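PDB 5IHS: endoglucanase, glycoside hydrolase family 5 protein from Cytophaga hutchinsonii, which probably hydrolyses internal beta-1,4-glucosidic bonds of cellulose, as family 5 endoglucanases do. Local coordinates for residues I190-T195 and A243-E248; E204-P209 and Q235-M240. All coordinates share one frame; numbering follows the deposited sequence.

Contact 1: residues I190-T195 and A243-E248; sequences IIVVGT and ALFVTE
Inside the (beta/alpha)8 barrel, V192 of strand 191-193 meets F245 and T247 of strand 244-249. The two strands are not neighbours in the sheet: strand 215-221 lies between them, so they meet through side chains that fill the barrel, and the closest alpha carbons, V192 CA and F245 CA, are 7.2 Å apart. V192 does the reaching with both branches. CG1, anti to the backbone N (chi1 -173°), lies 4.1 Å from F245 CB and touches the methyl of T247, with V192 CG1 and T247 CG2 also 4.1 Å apart. CG2 comes to the phenyl ring obliquely, V192 CG2 standing 4.2 Å from F245 CD2. V192 stands roughly perpendicular to F245, while V192 and T247 run side by side with their ends pointing opposite ways. A short forked valine suits a place where two partners must be met at once, while the phenylalanine brings bulk to the buried interior. A threonine suits its place because one branch is apolar and the other polar: the methyl joins the apolar patch, and OG1 (chi1 62°) hydrogen-bonds with E156 OE2 and H220 NE2. T218 of the intervening strand touches both V192 and T247. Just before T247 the chain makes an inverse gamma turn at V246, with a weak bond of 3.1 Å from T247 N to F245 O. The next residue, E248, makes a salt bridge with R85 and a hydrogen bond with Y222, probably where family 5 enzymes carry their nucleophile; this is apolar filling beneath the probable active site of a TIM barrel.

Contact 2: residues E204-P209 and Q235-M240; sequences EAAANP and QKALDM
A206 and M240 form the centre of a small interlock between the C-terminal ends of helices 202-207 and 228-239, in the layer outside the barrel. The single methyl of A206 is the bump: it points at the other helix and enters a hollow formed by A237 and M240. On one side A206 CB meets M240 CB at 3.6 Å, and beyond it the thioether, with A206 CB and M240 SD 3.9 Å apart. Towards the preceding turn the hollow is bounded by A237, through its carbonyl O, 3.9 Å from A206 CB, and its CB. Alanines suit both places, because small side chains let the backbones come as near as 5.4 Å between A206 CA and A237 CA. M240 is the counterpart, a long flexible side chain that can bend to the shape it covers. Its chain folds at the last torsion (chi3 74°), carrying the terminal methyl on past A206 to A207. There M240 CE lies 3.4 Å from A207 N and 3.7 Å from A207 CB, so that it packs against the backbone of A207 as well as its side chain. M240 and A207 are exposed, and M240 reaches from the surface over A206, which like A237 is buried, with I242 also touching A206. Polar groups are linked by a water that donates to both carbonyls, 2.7 Å from A206 O and likewise from M240 O. Close helix-helix packing through alanines, with a methionine clasping the edge, joins two helices of the outer layer of the TIM barrel.

The two contacts belong to one TIM barrel at different depths: contact 1 lies within the closed sheet, its centre about 7 Å from the centre of the chain, and contact 2 in the surrounding helices, its centre about 20 Å from the same point. Their centres are about 13 Å apart. Along the chain the order is 190-195, 204-209, 235-240, 243-248, so both segments of contact 2 fall between the two segments of contact 1, and helix 228-239 is followed, after a short connection, by strand 244-249. The layers also touch, T195 CG2 packing 4.0 Å from A205 CB and L244 CG 4.0 Å from L238 CD2. The barrel interior and its helical coat are therefore joined across this part of the fold.

Contact 1: residues I190-T195 and A243-E248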
loop_
_atom_site.group_PDB
_atom_site.type_symbol
_atom_site.label_atom_id
_atom_site.label_comp_id
_atom_site.label_asym_id
_atom_site.label_seq_id
_atom_site.Cartn_x
_atom_site.Cartn_y
_atom_site.Cartn_z
ATOM N N ILE A 190 9.747 -7.564 1.273
ATOM C CA ILE A 190 8.940 -7.190 2.423
ATOM C C ILE A 190 7.520 -7.724 2.298
ATOM O O ILE A 190 6.904 -7.688 1.225
ATOM C CB ILE A 190 8.975 -5.662 2.587
ATOM C CG1 ILE A 190 10.386 -5.217 3.007
ATOM C CG2 ILE A 190 7.925 -5.191 3.610
ATOM C CD1 ILE A 190 10.584 -3.740 3.108
ATOM N N ILE A 191 6.987 -8.181 3.430
ATOM C CA ILE A 191 5.596 -8.581 3.565
ATOM C C ILE A 191 4.967 -7.709 4.646
ATOM O O ILE A 191 5.497 -7.625 5.762
ATOM C CB ILE A 191 5.477 -10.075 3.919
ATOM C CG1 ILE A 191 6.175 -10.949 2.868
ATOM C CG2 ILE A 191 4.021 -10.455 4.075
ATOM C CD1 ILE A 191 6.353 -12.399 3.304
ATOM N N VAL A 192 3.843 -7.069 4.308
ATOM C CA VAL A 192 3.135 -6.153 5.200
ATOM C C VAL A 192 1.844 -6.834 5.636
ATOM O O VAL A 192 1.088 -7.333 4.792
ATOM C CB VAL A 192 2.820 -4.808 4.518
ATOM C CG1 VAL A 192 2.238 -3.832 5.526
ATOM C CG2 VAL A 192 4.051 -4.219 3.808
ATOM N N VAL A 193 1.581 -6.835 6.946
ATOM C CA VAL A 193 0.471 -7.568 7.543
ATOM C C VAL A 193 -0.516 -6.607 8.202
ATOM O O VAL A 193 -0.136 -5.812 9.075
ATOM C CB VAL A 193 0.976 -8.597 8.570
ATOM C CG1 VAL A 193 -0.201 -9.374 9.161
ATOM C CG2 VAL A 193 2.005 -9.538 7.951
ATOM N N GLY A 194 -1.793 -6.733 7.813
ATOM C CA GLY A 194 -2.844 -5.902 8.359
ATOM C C GLY A 194 -3.130 -6.170 9.821
ATOM O O GLY A 194 -2.748 -7.193 10.387
ATOM N N THR A 195 -3.820 -5.206 10.437
ATOM C CA THR A 195 -4.072 -5.220 11.870
ATOM C C THR A 195 -5.567 -5.009 12.155
ATOM O O THR A 195 -6.362 -4.645 11.276
ATOM C CB THR A 195 -3.139 -4.209 12.590
ATOM O OG1 THR A 195 -3.353 -2.879 12.102
ATOM C CG2 THR A 195 -1.660 -4.604 12.424
ATOM N N ALA A 243 7.937 -2.119 12.696
ATOM C CA ALA A 243 7.940 -1.173 11.593
ATOM C C ALA A 243 6.559 -1.129 10.956
ATOM O O ALA A 243 5.938 -2.171 10.710
ATOM C CB ALA A 243 8.976 -1.586 10.536
ATOM N N LEU A 244 6.085 0.080 10.684
ATOM C CA LEU A 244 4.767 0.323 10.117
ATOM C C LEU A 244 4.894 0.779 8.669
ATOM O O LEU A 244 5.874 1.427 8.288
ATOM C CB LEU A 244 4.058 1.429 10.900
ATOM C CG LEU A 244 3.969 1.202 12.413
ATOM C CD1 LEU A 244 3.253 2.353 13.082
ATOM C CD2 LEU A 244 3.274 -0.122 12.731
ATOM N N PHE A 245 3.867 0.477 7.873
ATOM C CA PHE A 245 3.753 0.953 6.494
ATOM C C PHE A 245 2.313 1.419 6.301
ATOM O O PHE A 245 1.373 0.647 6.531
ATOM C CB PHE A 245 4.105 -0.198 5.536
ATOM C CG PHE A 245 4.410 0.204 4.096
ATOM C CD1 PHE A 245 3.601 1.049 3.349
ATOM C CD2 PHE A 245 5.527 -0.329 3.466
ATOM C CE1 PHE A 245 3.909 1.370 2.036
ATOM C CE2 PHE A 245 5.832 -0.006 2.147
ATOM C CZ PHE A 245 5.013 0.830 1.441
ATOM N N VAL A 246 2.131 2.682 5.914
ATOM C CA VAL A 246 0.800 3.202 5.618
ATOM C C VAL A 246 0.473 2.823 4.176
ATOM O O VAL A 246 0.703 3.586 3.229
ATOM C CB VAL A 246 0.693 4.708 5.902
ATOM C CG1 VAL A 246 -0.654 5.248 5.434
ATOM C CG2 VAL A 246 0.862 4.964 7.392
ATOM N N THR A 247 -0.064 1.614 3.983
ATOM C CA THR A 247 -0.371 1.189 2.625
ATOM C C THR A 247 -1.607 1.873 2.081
ATOM O O THR A 247 -1.852 1.781 0.875
ATOM C CB THR A 247 -0.519 -0.333 2.516
ATOM O OG1 THR A 247 -1.606 -0.737 3.343
ATOM C CG2 THR A 247 0.769 -1.070 2.917
ATOM N N GLU A 248 -2.376 2.552 2.932
ATOM C CA GLU A 248 -3.550 3.283 2.483
ATOM C C GLU A 248 -3.849 4.405 3.465
ATOM O O GLU A 248 -3.930 4.172 4.683
ATOM C CB GLU A 248 -4.759 2.345 2.402
ATOM C CG GLU A 248 -5.923 2.920 1.652
ATOM C CD GLU A 248 -7.148 2.022 1.726
ATOM O OE1 GLU A 248 -7.055 0.837 1.310
ATOM O OE2 GLU A 248 -8.194 2.516 2.213
#

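Contact 2: residues E204-P209 and Q235-M240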
loop_
_atom_site.group_PDB
_atom_site.type_symbol
_atom_site.label_atom_id
_atom_site.label_comp_id
_atom_site.label_asym_id
_atom_site.label_seq_id
_atom_site.Cartn_x
_atom_site.Cartn_y
_atom_site.Cartn_z
ATOM N N GLU A 204 -1.399 -4.122 19.023
ATOM C CA GLU A 204 -1.647 -5.537 19.298
ATOM C C GLU A 204 -0.646 -6.414 18.556
ATOM O O GLU A 204 -0.162 -7.419 19.097
ATOM C CB GLU A 204 -3.085 -5.916 18.938
ATOM C CG GLU A 204 -4.107 -5.156 19.742
ATOM C CD GLU A 204 -5.551 -5.477 19.400
ATOM O OE1 GLU A 204 -5.817 -6.057 18.316
ATOM O OE2 GLU A 204 -6.417 -5.127 20.231
ATOM N N ALA A 205 -0.319 -6.042 17.316
ATOM C CA ALA A 205 0.734 -6.733 16.582
ATOM C C ALA A 205 2.083 -6.508 17.250
ATOM O O ALA A 205 2.899 -7.432 17.341
ATOM C CB ALA A 205 0.744 -6.257 15.125
ATOM N N ALA A 206 2.331 -5.289 17.735
ATOM C CA ALA A 206 3.611 -4.993 18.369
ATOM C C ALA A 206 3.811 -5.823 19.628
ATOM O O ALA A 206 4.952 -6.159 19.977
ATOM C CB ALA A 206 3.705 -3.505 18.691
ATOM N N ALA A 207 2.716 -6.160 20.323
ATOM C CA ALA A 207 2.794 -6.969 21.533
ATOM C C ALA A 207 3.024 -8.443 21.239
ATOM O O ALA A 207 3.504 -9.170 22.115
ATOM C CB ALA A 207 1.509 -6.815 22.348
ATOM N N ASN A 208 2.674 -8.909 20.045
ATOM C CA ASN A 208 2.865 -10.304 19.662
ATOM C C ASN A 208 3.255 -10.354 18.197
ATOM O O ASN A 208 2.491 -10.834 17.343
ATOM C CB ASN A 208 1.604 -11.123 19.920
ATOM C CG ASN A 208 1.797 -12.592 19.594
ATOM O OD1 ASN A 208 2.925 -13.107 19.562
ATOM N ND2 ASN A 208 0.695 -13.273 19.339
ATOM N N PRO A 209 4.452 -9.874 17.871
ATOM C CA PRO A 209 4.837 -9.747 16.467
ATOM C C PRO A 209 5.138 -11.090 15.826
ATOM O O PRO A 209 5.393 -12.105 16.479
ATOM C CB PRO A 209 6.096 -8.878 16.531
ATOM C CG PRO A 209 6.671 -9.166 17.893
ATOM C CD PRO A 209 5.468 -9.290 18.768
ATOM N N GLN A 235 2.758 5.556 17.549
ATOM C CA GLN A 235 3.988 5.783 18.309
ATOM C C GLN A 235 4.221 4.678 19.335
ATOM O O GLN A 235 5.356 4.223 19.525
ATOM C CB GLN A 235 3.938 7.151 18.993
ATOM C CG GLN A 235 5.181 7.477 19.807
ATOM C CD GLN A 235 6.421 7.621 18.927
ATOM O OE1 GLN A 235 6.496 8.523 18.084
ATOM N NE2 GLN A 235 7.388 6.718 19.096
ATOM N N LYS A 236 3.154 4.233 20.002
ATOM C CA LYS A 236 3.291 3.153 20.974
ATOM C C LYS A 236 3.759 1.861 20.311
ATOM O O LYS A 236 4.553 1.114 20.887
ATOM C CB LYS A 236 1.974 2.963 21.734
ATOM C CG LYS A 236 1.667 4.117 22.687
ATOM C CD LYS A 236 0.310 3.994 23.358
ATOM C CE LYS A 236 -0.025 5.264 24.138
ATOM N NZ LYS A 236 -1.240 5.136 24.990
ATOM N N ALA A 237 3.290 1.579 19.097
ATOM C CA ALA A 237 3.782 0.406 18.379
ATOM C C ALA A 237 5.262 0.549 18.024
ATOM O O ALA A 237 6.027 -0.417 18.130
ATOM C CB ALA A 237 2.941 0.169 17.124
ATOM N N LEU A 238 5.684 1.742 17.592
ATOM C CA LEU A 238 7.099 1.972 17.322
ATOM C C LEU A 238 7.930 1.775 18.583
ATOM O O LEU A 238 9.033 1.204 18.532
ATOM C CB LEU A 238 7.289 3.379 16.758
ATOM C CG LEU A 238 6.595 3.677 15.430
ATOM C CD1 LEU A 238 6.764 5.148 15.082
ATOM C CD2 LEU A 238 7.128 2.803 14.319
ATOM N N ASP A 239 7.410 2.231 19.731
ATOM C CA ASP A 239 8.119 2.058 20.996
ATOM C C ASP A 239 8.374 0.589 21.294
ATOM O O ASP A 239 9.340 0.241 21.988
ATOM C CB ASP A 239 7.280 2.616 22.145
ATOM C CG ASP A 239 7.149 4.127 22.130
ATOM O OD1 ASP A 239 7.887 4.817 21.391
ATOM O OD2 ASP A 239 6.301 4.628 22.903
ATOM N N MET A 240 7.483 -0.276 20.831
ATOM C CA MET A 240 7.548 -1.705 21.073
ATOM C C MET A 240 8.394 -2.420 20.024
ATOM O O MET A 240 8.584 -3.640 20.125
ATOM C CB MET A 240 6.110 -2.274 21.139
ATOM C CG MET A 240 5.193 -1.688 22.291
ATOM S SD MET A 240 3.352 -1.819 22.149
ATOM C CE MET A 240 3.152 -3.552 22.504
HETATM O O HOH W 1 7.487 -5.859 19.168
#